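Local structure of uncharacterized protein (Bacteroides eggerthii DSM 20697, 4ECO) at residues Thr105-Gly113 and Phe124-Asn132; Pro273-Arg284 and Lys306-Asn316. The protein is of unknown function but carries leucine-rich repeats, which suggests a role in binding other proteins. All coordinates share one frame; numbering follows the deposited sequence.

Contact 1. Residues Thr105-Gly113 and Phe124-Asn132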
loop_
_atom_site.group_PDB
_atom_site.type_symbol
_atom_site.label_atom_id
_atom_site.label_comp_id
_atom_site.label_asym_id
_atom_site.label_seq_id
_atom_site.Cartn_x
_atom_site.Cartn_y
_atom_site.Cartn_z
ATOM N N THR A 105 -13.631 -17.844 -28.787
ATOM C CA THR A 105 -14.590 -18.189 -27.728
ATOM C C THR A 105 -13.981 -19.047 -26.592
ATOM O O THR A 105 -14.606 -19.178 -25.531
ATOM C CB THR A 105 -15.787 -18.900 -28.338
ATOM O OG1 THR A 105 -15.345 -19.997 -29.155
ATOM C CG2 THR A 105 -16.678 -17.945 -29.116
ATOM N N GLU A 106 -12.768 -19.575 -26.778
ATOM C CA GLU A 106 -12.135 -20.399 -25.747
ATOM C C GLU A 106 -11.283 -19.550 -24.835
ATOM O O GLU A 106 -10.675 -20.081 -23.891
ATOM C CB GLU A 106 -11.292 -21.545 -26.357
ATOM C CG GLU A 106 -12.116 -22.553 -27.142
ATOM C CD GLU A 106 -13.416 -23.000 -26.496
ATOM O OE1 GLU A 106 -13.375 -23.410 -25.313
ATOM O OE2 GLU A 106 -14.475 -22.940 -27.167
ATOM N N LEU A 107 -11.243 -18.225 -25.116
ATOM C CA LEU A 107 -10.478 -17.202 -24.395
ATOM C C LEU A 107 -10.933 -17.095 -22.940
ATOM O O LEU A 107 -12.136 -16.921 -22.670
ATOM C CB LEU A 107 -10.667 -15.866 -25.115
ATOM C CG LEU A 107 -9.560 -14.835 -25.141
ATOM C CD1 LEU A 107 -8.236 -15.419 -25.531
ATOM C CD2 LEU A 107 -9.889 -13.771 -26.144
ATOM N N GLU A 108 -9.972 -17.290 -22.009
ATOM C CA GLU A 108 -10.143 -17.183 -20.556
ATOM C C GLU A 108 -9.516 -15.893 -20.064
ATOM O O GLU A 108 -10.086 -15.230 -19.220
ATOM C CB GLU A 108 -9.531 -18.382 -19.818
ATOM C CG GLU A 108 -10.313 -19.684 -19.856
ATOM C CD GLU A 108 -9.629 -20.828 -19.115
ATOM O OE1 GLU A 108 -9.168 -20.607 -17.969
ATOM O OE2 GLU A 108 -9.549 -21.948 -19.681
ATOM N N VAL A 109 -8.344 -15.520 -20.599
ATOM C CA VAL A 109 -7.669 -14.281 -20.205
ATOM C C VAL A 109 -7.478 -13.384 -21.433
ATOM O O VAL A 109 -7.216 -13.872 -22.525
ATOM C CB VAL A 109 -6.330 -14.527 -19.441
ATOM C CG1 VAL A 109 -6.557 -15.401 -18.196
ATOM C CG2 VAL A 109 -5.258 -15.148 -20.333
ATOM N N LEU A 110 -7.633 -12.069 -21.243
ATOM C CA LEU A 110 -7.475 -11.043 -22.277
ATOM C C LEU A 110 -6.928 -9.743 -21.697
ATOM O O LEU A 110 -7.534 -9.176 -20.782
ATOM C CB LEU A 110 -8.825 -10.780 -22.956
ATOM C CG LEU A 110 -8.884 -9.723 -24.058
ATOM C CD1 LEU A 110 -8.051 -10.131 -25.306
ATOM C CD2 LEU A 110 -10.324 -9.486 -24.458
ATOM N N ALA A 111 -5.786 -9.264 -22.242
ATOM C CA ALA A 111 -5.167 -7.978 -21.844
ATOM C C ALA A 111 -4.887 -7.104 -23.081
ATOM O O ALA A 111 -4.243 -7.551 -24.052
ATOM C CB ALA A 111 -3.882 -8.198 -21.060
ATOM N N LEU A 112 -5.411 -5.874 -23.043
ATOM C CA LEU A 112 -5.223 -4.863 -24.088
ATOM C C LEU A 112 -4.224 -3.833 -23.600
ATOM O O LEU A 112 -3.837 -2.907 -24.310
ATOM C CB LEU A 112 -6.560 -4.189 -24.469
ATOM C CG LEU A 112 -7.729 -5.090 -24.889
ATOM C CD1 LEU A 112 -8.918 -4.262 -25.212
ATOM C CD2 LEU A 112 -7.373 -5.996 -26.049
ATOM N N GLY A 113 -3.826 -4.020 -22.354
ATOM C CA GLY A 113 -2.901 -3.170 -21.629
ATOM C C GLY A 113 -3.095 -3.464 -20.171
ATOM O O GLY A 113 -4.035 -4.178 -19.835
ATOM N N PHE A 124 0.206 -10.834 -17.631
ATOM C CA PHE A 124 -0.344 -11.999 -18.318
ATOM C C PHE A 124 0.778 -12.802 -18.939
ATOM O O PHE A 124 1.613 -12.255 -19.672
ATOM C CB PHE A 124 -1.361 -11.576 -19.387
ATOM C CG PHE A 124 -2.679 -11.052 -18.877
ATOM C CD1 PHE A 124 -2.732 -9.935 -18.061
ATOM C CD2 PHE A 124 -3.870 -11.610 -19.298
ATOM C CE1 PHE A 124 -3.948 -9.447 -17.604
ATOM C CE2 PHE A 124 -5.093 -11.096 -18.864
ATOM C CZ PHE A 124 -5.122 -10.022 -18.018
ATOM N N GLY A 125 0.779 -14.087 -18.640
ATOM C CA GLY A 125 1.781 -15.032 -19.107
ATOM C C GLY A 125 1.756 -16.305 -18.290
ATOM O O GLY A 125 0.981 -16.410 -17.336
ATOM N N PRO A 126 2.609 -17.289 -18.616
ATOM C CA PRO A 126 2.598 -18.566 -17.863
ATOM C C PRO A 126 2.943 -18.443 -16.365
ATOM O O PRO A 126 2.559 -19.319 -15.599
ATOM C CB PRO A 126 3.667 -19.391 -18.578
ATOM C CG PRO A 126 3.753 -18.801 -19.949
ATOM C CD PRO A 126 3.568 -17.336 -19.736
ATOM N N LYS A 127 3.653 -17.376 -15.945
ATOM C CA LYS A 127 4.023 -17.148 -14.532
ATOM C C LYS A 127 3.088 -16.110 -13.884
ATOM O O LYS A 127 3.167 -15.883 -12.667
ATOM C CB LYS A 127 5.492 -16.694 -14.387
ATOM C CG LYS A 127 6.572 -17.645 -14.935
ATOM C CD LYS A 127 6.675 -18.978 -14.181
ATOM C CE LYS A 127 7.893 -19.795 -14.604
ATOM N NZ LYS A 127 9.187 -19.235 -14.099
ATOM N N GLY A 128 2.200 -15.523 -14.701
ATOM C CA GLY A 128 1.226 -14.533 -14.264
ATOM C C GLY A 128 -0.204 -14.971 -14.507
ATOM O O GLY A 128 -0.576 -16.110 -14.195
ATOM N N ILE A 129 -1.020 -14.050 -15.045
ATOM C CA ILE A 129 -2.419 -14.303 -15.363
ATOM C C ILE A 129 -2.417 -15.190 -16.617
ATOM O O ILE A 129 -1.965 -14.795 -17.701
ATOM C CB ILE A 129 -3.251 -12.997 -15.493
ATOM C CG1 ILE A 129 -3.361 -12.293 -14.140
ATOM C CG2 ILE A 129 -4.638 -13.282 -16.010
ATOM C CD1 ILE A 129 -3.510 -10.760 -14.212
ATOM N N SER A 130 -2.838 -16.434 -16.419
ATOM C CA SER A 130 -2.861 -17.454 -17.460
ATOM C C SER A 130 -4.140 -18.255 -17.409
ATOM O O SER A 130 -4.729 -18.440 -16.343
ATOM C CB SER A 130 -1.660 -18.381 -17.315
ATOM O OG SER A 130 -1.421 -18.754 -15.964
ATOM N N ALA A 131 -4.575 -18.721 -18.579
ATOM C CA ALA A 131 -5.735 -19.594 -18.687
ATOM C C ALA A 131 -5.459 -20.909 -17.951
ATOM O O ALA A 131 -4.358 -21.467 -18.045
ATOM C CB ALA A 131 -6.064 -19.852 -20.146
ATOM N N ASN A 132 -6.445 -21.338 -17.147
ATOM C CA ASN A 132 -6.439 -22.560 -16.357
ATOM C C ASN A 132 -5.256 -22.557 -15.325
ATOM O O ASN A 132 -4.572 -23.580 -15.133
ATOM C CB ASN A 132 -6.384 -23.785 -17.293
ATOM C CG ASN A 132 -6.990 -25.017 -16.721
ATOM O OD1 ASN A 132 -6.298 -26.003 -16.459
ATOM N ND2 ASN A 132 -8.296 -24.975 -16.501
#
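Phe-124 and Ala-111 make the close-packed end of this contact. The methyl of Ala-111 stands almost squarely over one ring face, its CB 3.5 Å from the centroid of the Phe-124 ring and 4° off the normal, a CH-pi contact. Ile-129 CG2 lies on the opposite face, offset toward the rim, and the ring is held between the two. With CG anti to the carbonyl carbon (chi1 -72°), the ring reaches across to the main chain of the strand, and at its edge Phe-124 CE2 is 3.6 Å from Leu-110 N. Val-109 fills the next place: its CB is 3.7 Å from Phe-124 CE2, and its CG1 is 3.6 Å from Ile-129 CG2. In the leucine-rich repeat fold, strand 109-111 runs parallel to strands 83-87 and 210-214, and the loop 124-132 lies across the side of the strand that carries Val-109 and Ala-111. Leu-110 points away from the loop. Tyr-212 meets the Phe-124 ring edge-to-face. Toward Asn-132 the contact is looser and more open to solvent. Ala-131 CB touches Glu-108 CB at 3.8 Å. Beyond it, Asn-132 N donates to Glu-108 OE1 over 2.9 Å, a bent bond (139°) that arrives from above the carboxylate plane. The same oxygen forms a salt bridge with Arg-209, which would favour a charged carboxylate. Asn-132 itself is exposed.

Contact 2. Residues Pro273-Arg284 and Lys306-Asn316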
loop_
_atom_site.group_PDB
_atom_site.type_symbol
_atom_site.label_atom_id
_atom_site.label_comp_id
_atom_site.label_asym_id
_atom_site.label_seq_id
_atom_site.Cartn_x
_atom_site.Cartn_y
_atom_site.Cartn_z
ATOM N N PRO A 273 -22.340 -9.965 -14.393
ATOM C CA PRO A 273 -23.022 -10.663 -13.286
ATOM C C PRO A 273 -22.108 -11.133 -12.132
ATOM O O PRO A 273 -22.604 -11.289 -11.012
ATOM C CB PRO A 273 -23.637 -11.885 -13.981
ATOM C CG PRO A 273 -22.742 -12.160 -15.170
ATOM C CD PRO A 273 -21.998 -10.898 -15.497
ATOM N N GLU A 274 -20.801 -11.403 -12.398
ATOM C CA GLU A 274 -19.954 -12.026 -11.386
ATOM C C GLU A 274 -18.583 -11.361 -11.163
ATOM O O GLU A 274 -17.694 -12.014 -10.593
ATOM C CB GLU A 274 -19.725 -13.504 -11.789
ATOM C CG GLU A 274 -20.967 -14.390 -11.735
ATOM C CD GLU A 274 -21.528 -14.685 -10.355
ATOM O OE1 GLU A 274 -20.778 -14.557 -9.355
ATOM O OE2 GLU A 274 -22.716 -15.082 -10.284
HETATM N N MSE A 275 -18.420 -10.070 -11.518
HETATM C CA MSE A 275 -17.129 -9.367 -11.333
HETATM C C MSE A 275 -16.777 -9.283 -9.836
HETATM O O MSE A 275 -17.645 -8.947 -9.037
HETATM C CB MSE A 275 -17.179 -7.964 -11.978
HETATM C CG MSE A 275 -15.881 -7.166 -11.830
HETATM SE SE MSE A 275 -15.958 -5.471 -12.756
HETATM C CE MSE A 275 -17.445 -4.669 -11.882
ATOM N N GLN A 276 -15.524 -9.624 -9.474
ATOM C CA GLN A 276 -15.022 -9.643 -8.086
ATOM C C GLN A 276 -13.955 -8.585 -7.876
ATOM O O GLN A 276 -14.030 -7.834 -6.907
ATOM C CB GLN A 276 -14.469 -11.032 -7.699
ATOM C CG GLN A 276 -15.512 -12.142 -7.789
ATOM C CD GLN A 276 -15.036 -13.484 -7.318
ATOM O OE1 GLN A 276 -13.971 -13.966 -7.690
ATOM N NE2 GLN A 276 -15.883 -14.170 -6.578
ATOM N N LEU A 277 -12.969 -8.515 -8.775
ATOM C CA LEU A 277 -11.909 -7.500 -8.716
ATOM C C LEU A 277 -12.195 -6.405 -9.766
ATOM O O LEU A 277 -12.499 -6.710 -10.932
ATOM C CB LEU A 277 -10.516 -8.149 -8.929
ATOM C CG LEU A 277 -9.265 -7.247 -8.901
ATOM C CD1 LEU A 277 -8.040 -8.036 -8.468
ATOM C CD2 LEU A 277 -9.011 -6.558 -10.273
ATOM N N ILE A 278 -12.067 -5.140 -9.357
ATOM C CA ILE A 278 -12.231 -4.023 -10.271
ATOM C C ILE A 278 -11.103 -3.025 -10.014
ATOM O O ILE A 278 -10.993 -2.486 -8.919
ATOM C CB ILE A 278 -13.630 -3.354 -10.266
ATOM C CG1 ILE A 278 -13.686 -2.236 -11.340
ATOM C CG2 ILE A 278 -14.069 -2.875 -8.869
ATOM C CD1 ILE A 278 -15.001 -1.687 -11.660
ATOM N N ASN A 279 -10.259 -2.805 -11.017
ATOM C CA ASN A 279 -9.185 -1.835 -10.937
ATOM C C ASN A 279 -9.524 -0.683 -11.883
ATOM O O ASN A 279 -9.522 -0.854 -13.103
ATOM C CB ASN A 279 -7.837 -2.495 -11.264
ATOM C CG ASN A 279 -6.622 -1.662 -10.940
ATOM O OD1 ASN A 279 -6.604 -0.439 -11.092
ATOM N ND2 ASN A 279 -5.578 -2.317 -10.470
ATOM N N VAL A 280 -9.877 0.466 -11.321
ATOM C CA VAL A 280 -10.250 1.655 -12.100
ATOM C C VAL A 280 -9.373 2.828 -11.643
ATOM O O VAL A 280 -9.807 3.989 -11.647
ATOM C CB VAL A 280 -11.778 1.988 -12.048
ATOM C CG1 VAL A 280 -12.582 1.024 -12.930
ATOM C CG2 VAL A 280 -12.314 1.999 -10.609
ATOM N N ALA A 281 -8.114 2.512 -11.282
ATOM C CA ALA A 281 -7.150 3.507 -10.829
ATOM C C ALA A 281 -6.614 4.367 -12.000
ATOM O O ALA A 281 -6.626 3.919 -13.149
ATOM C CB ALA A 281 -6.009 2.819 -10.116
ATOM N N CYS A 282 -6.159 5.598 -11.696
ATOM C CA CYS A 282 -5.534 6.592 -12.593
ATOM C C CYS A 282 -6.468 7.139 -13.639
ATOM O O CYS A 282 -5.960 7.662 -14.639
ATOM C CB CYS A 282 -4.273 6.062 -13.274
ATOM S SG CYS A 282 -2.917 5.645 -12.161
ATOM N N ASN A 283 -7.783 7.101 -13.440
ATOM C CA ASN A 283 -8.670 7.694 -14.444
ATOM C C ASN A 283 -9.057 9.112 -13.988
ATOM O O ASN A 283 -10.191 9.371 -13.582
ATOM C CB ASN A 283 -9.858 6.804 -14.682
ATOM C CG ASN A 283 -9.488 5.459 -15.233
ATOM O OD1 ASN A 283 -8.739 5.347 -16.215
ATOM N ND2 ASN A 283 -10.022 4.408 -14.625
ATOM N N ARG A 284 -8.065 10.023 -14.031
ATOM C CA ARG A 284 -8.195 11.389 -13.559
ATOM C C ARG A 284 -8.871 12.306 -14.546
ATOM O O ARG A 284 -9.123 13.461 -14.194
ATOM C CB ARG A 284 -6.854 11.956 -13.161
ATOM C CG ARG A 284 -6.666 11.783 -11.667
ATOM C CD ARG A 284 -5.294 12.173 -11.199
ATOM N NE ARG A 284 -5.207 11.960 -9.760
ATOM C CZ ARG A 284 -4.107 12.097 -9.042
ATOM N NH1 ARG A 284 -2.969 12.469 -9.622
ATOM N NH2 ARG A 284 -4.127 11.854 -7.733
ATOM N N LYS A 306 -21.326 -8.751 -5.517
ATOM C CA LYS A 306 -20.284 -9.722 -5.876
ATOM C C LYS A 306 -18.857 -9.180 -5.730
ATOM O O LYS A 306 -17.959 -9.980 -5.472
ATOM C CB LYS A 306 -20.475 -10.235 -7.325
ATOM C CG LYS A 306 -21.796 -10.968 -7.599
ATOM C CD LYS A 306 -21.888 -12.332 -6.927
ATOM C CE LYS A 306 -23.206 -13.017 -7.197
ATOM N NZ LYS A 306 -23.308 -14.336 -6.499
ATOM N N ILE A 307 -18.640 -7.860 -5.924
ATOM C CA ILE A 307 -17.318 -7.209 -5.893
ATOM C C ILE A 307 -16.644 -7.458 -4.540
ATOM O O ILE A 307 -17.277 -7.354 -3.492
ATOM C CB ILE A 307 -17.456 -5.695 -6.220
ATOM C CG1 ILE A 307 -17.940 -5.517 -7.695
ATOM C CG2 ILE A 307 -16.143 -4.953 -5.990
ATOM C CD1 ILE A 307 -18.533 -4.182 -8.090
ATOM N N GLN A 308 -15.366 -7.830 -4.584
ATOM C CA GLN A 308 -14.553 -8.173 -3.416
ATOM C C GLN A 308 -13.339 -7.257 -3.261
ATOM O O GLN A 308 -12.871 -7.077 -2.134
ATOM C CB GLN A 308 -14.075 -9.642 -3.518
ATOM C CG GLN A 308 -15.203 -10.658 -3.344
ATOM C CD GLN A 308 -14.816 -12.109 -3.534
ATOM O OE1 GLN A 308 -13.854 -12.457 -4.211
ATOM N NE2 GLN A 308 -15.642 -13.009 -3.016
ATOM N N ILE A 309 -12.793 -6.732 -4.391
ATOM C CA ILE A 309 -11.590 -5.877 -4.417
ATOM C C ILE A 309 -11.851 -4.649 -5.271
ATOM O O ILE A 309 -12.289 -4.783 -6.402
ATOM C CB ILE A 309 -10.335 -6.656 -4.934
ATOM C CG1 ILE A 309 -10.171 -8.025 -4.224
ATOM C CG2 ILE A 309 -9.060 -5.801 -4.834
ATOM C CD1 ILE A 309 -9.351 -9.035 -4.971
ATOM N N ILE A 310 -11.546 -3.465 -4.736
ATOM C CA ILE A 310 -11.664 -2.190 -5.443
ATOM C C ILE A 310 -10.317 -1.449 -5.391
ATOM O O ILE A 310 -9.828 -1.114 -4.307
ATOM C CB ILE A 310 -12.820 -1.288 -4.887
ATOM C CG1 ILE A 310 -14.202 -1.982 -4.983
ATOM C CG2 ILE A 310 -12.834 0.063 -5.609
ATOM C CD1 ILE A 310 -15.395 -1.230 -4.398
ATOM N N TYR A 311 -9.721 -1.209 -6.556
ATOM C CA TYR A 311 -8.527 -0.379 -6.684
ATOM C C TYR A 311 -9.017 0.918 -7.319
ATOM O O TYR A 311 -9.383 0.900 -8.503
ATOM C CB TYR A 311 -7.389 -1.063 -7.489
ATOM C CG TYR A 311 -6.806 -2.322 -6.884
ATOM C CD1 TYR A 311 -6.056 -2.274 -5.711
ATOM C CD2 TYR A 311 -6.940 -3.553 -7.522
ATOM C CE1 TYR A 311 -5.503 -3.429 -5.157
ATOM C CE2 TYR A 311 -6.358 -4.705 -6.999
ATOM C CZ TYR A 311 -5.639 -4.639 -5.815
ATOM O OH TYR A 311 -5.048 -5.770 -5.299
ATOM N N ILE A 312 -9.152 2.005 -6.526
ATOM C CA ILE A 312 -9.711 3.234 -7.089
ATOM C C ILE A 312 -8.798 4.456 -6.733
ATOM O O ILE A 312 -9.240 5.617 -6.801
ATOM C CB ILE A 312 -11.211 3.417 -6.666
ATOM C CG1 ILE A 312 -11.927 4.498 -7.501
ATOM C CG2 ILE A 312 -11.412 3.580 -5.150
ATOM C CD1 ILE A 312 -13.390 4.253 -7.771
ATOM N N GLY A 313 -7.520 4.174 -6.451
ATOM C CA GLY A 313 -6.530 5.211 -6.170
ATOM C C GLY A 313 -6.191 6.063 -7.384
ATOM O O GLY A 313 -6.555 5.710 -8.514
ATOM N N TYR A 314 -5.474 7.189 -7.167
ATOM C CA TYR A 314 -5.064 8.144 -8.214
ATOM C C TYR A 314 -6.304 8.639 -9.023
ATOM O O TYR A 314 -6.324 8.621 -10.249
ATOM C CB TYR A 314 -3.997 7.553 -9.144
ATOM C CG TYR A 314 -2.684 7.231 -8.464
ATOM C CD1 TYR A 314 -1.687 8.195 -8.337
ATOM C CD2 TYR A 314 -2.409 5.944 -8.004
ATOM C CE1 TYR A 314 -0.465 7.898 -7.731
ATOM C CE2 TYR A 314 -1.198 5.645 -7.380
ATOM C CZ TYR A 314 -0.222 6.622 -7.267
ATOM O OH TYR A 314 0.987 6.334 -6.697
ATOM N N ASN A 315 -7.322 9.094 -8.311
ATOM C CA ASN A 315 -8.540 9.554 -8.931
ATOM C C ASN A 315 -8.954 10.888 -8.305
ATOM O O ASN A 315 -8.166 11.467 -7.547
ATOM C CB ASN A 315 -9.631 8.477 -8.815
ATOM C CG ASN A 315 -9.548 7.433 -9.900
ATOM O OD1 ASN A 315 -9.510 7.742 -11.102
ATOM N ND2 ASN A 315 -9.614 6.170 -9.512
ATOM N N ASN A 316 -10.158 11.399 -8.649
ATOM C CA ASN A 316 -10.597 12.699 -8.177
ATOM C C ASN A 316 -11.772 12.647 -7.182
ATOM O O ASN A 316 -12.378 13.706 -6.934
ATOM C CB ASN A 316 -11.004 13.540 -9.378
ATOM C CG ASN A 316 -9.922 13.749 -10.400
ATOM O OD1 ASN A 316 -8.785 14.184 -10.111
ATOM N ND2 ASN A 316 -10.269 13.463 -11.633
HETATM O O HOH W 1 -18.325 -12.785 -6.257
HETATM O O HOH W 2 -11.204 10.190 -11.009
#
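Gln-276 and Gln-308 share a first torsion that sets CG anti to the carbonyl carbon, and both chains then run extended. The chains lie side by side and their amides stack, planes 24° apart, with Gln-308 OE1 3.5 Å from Gln-276 CD. Gln-276 OE1 is hydrogen-bonded to Arg-142 NH2, and its NE2 donates to a water that donates to Lys-306 O. These residues lead into neighbouring parallel strands of the leucine-rich repeat solenoid, 277-279 and 309-311, whose axes lie 4.9 Å apart. The intervening chain includes helix 288-300. Gln-276 O accepts from both Gln-308 N and Ile-309 N, the first bond at 2.7 Å. Ile-278 N then donates to Ile-309 O, Tyr-311 N to Ile-278 O, and Val-280 N to Tyr-311 O.

Leu-277, Asn-279, Ile-309 and Tyr-311 share one face of the strands. Leu-277 CD1 touches Ile-309 CD1 and also the edge of the Tyr-311 ring. The Asn-279 amide crosses Tyr-311 with its plane 42° from the ring, ND2 being 3.5 Å from Tyr-311 CD2. The hydroxyl of Tyr-311 is hydrogen-bonded to the carbonyl of Arg-142. Ile-278 and Ile-310 lie side by side on the other face, and Val-280 and Ile-312 pair likewise farther along.

After the strands, asparagines tie the turns together. Asn-315 ND2 donates straight to Val-280 O (3.1 Å, 176°) and also to Ile-312 O at 2.8 Å within its own segment. This is the buried asparagine ladder characteristic of the fold: Asn-283 bonds Val-256 O and Cys-259 N in the preceding turn, and Asn-340 ND2 bonds Ile-312 O. Cys-282 SG sits obliquely against the Tyr-314 ring. At the far end Asn-316 ND2 reaches Arg-284 O at 2.8 Å, with that oxygen in the plane of the Asn-316 amide.

In the fold
Contact 1 and contact 2 belong to the same run of parallel strands. From strand 109-111 the order passes through 210-214 and 253-257 to 277-279 and 309-311. Their centres lie about 19 Å apart and their nearest atoms about 8 Å apart, without touching. In sequence contact 1 closes before contact 2 opens. Contact 1 packs a strand against a loop that follows it, whereas contact 2 joins two adjacent strands. Residues 135-149, just beyond contact 1, supply Arg-142 and Tyr-145, which meet side chains of contact 2. A sodium ion, at a site with Glu-117 and Ser-192, lies about 10 Å from the side chain of Ala-111.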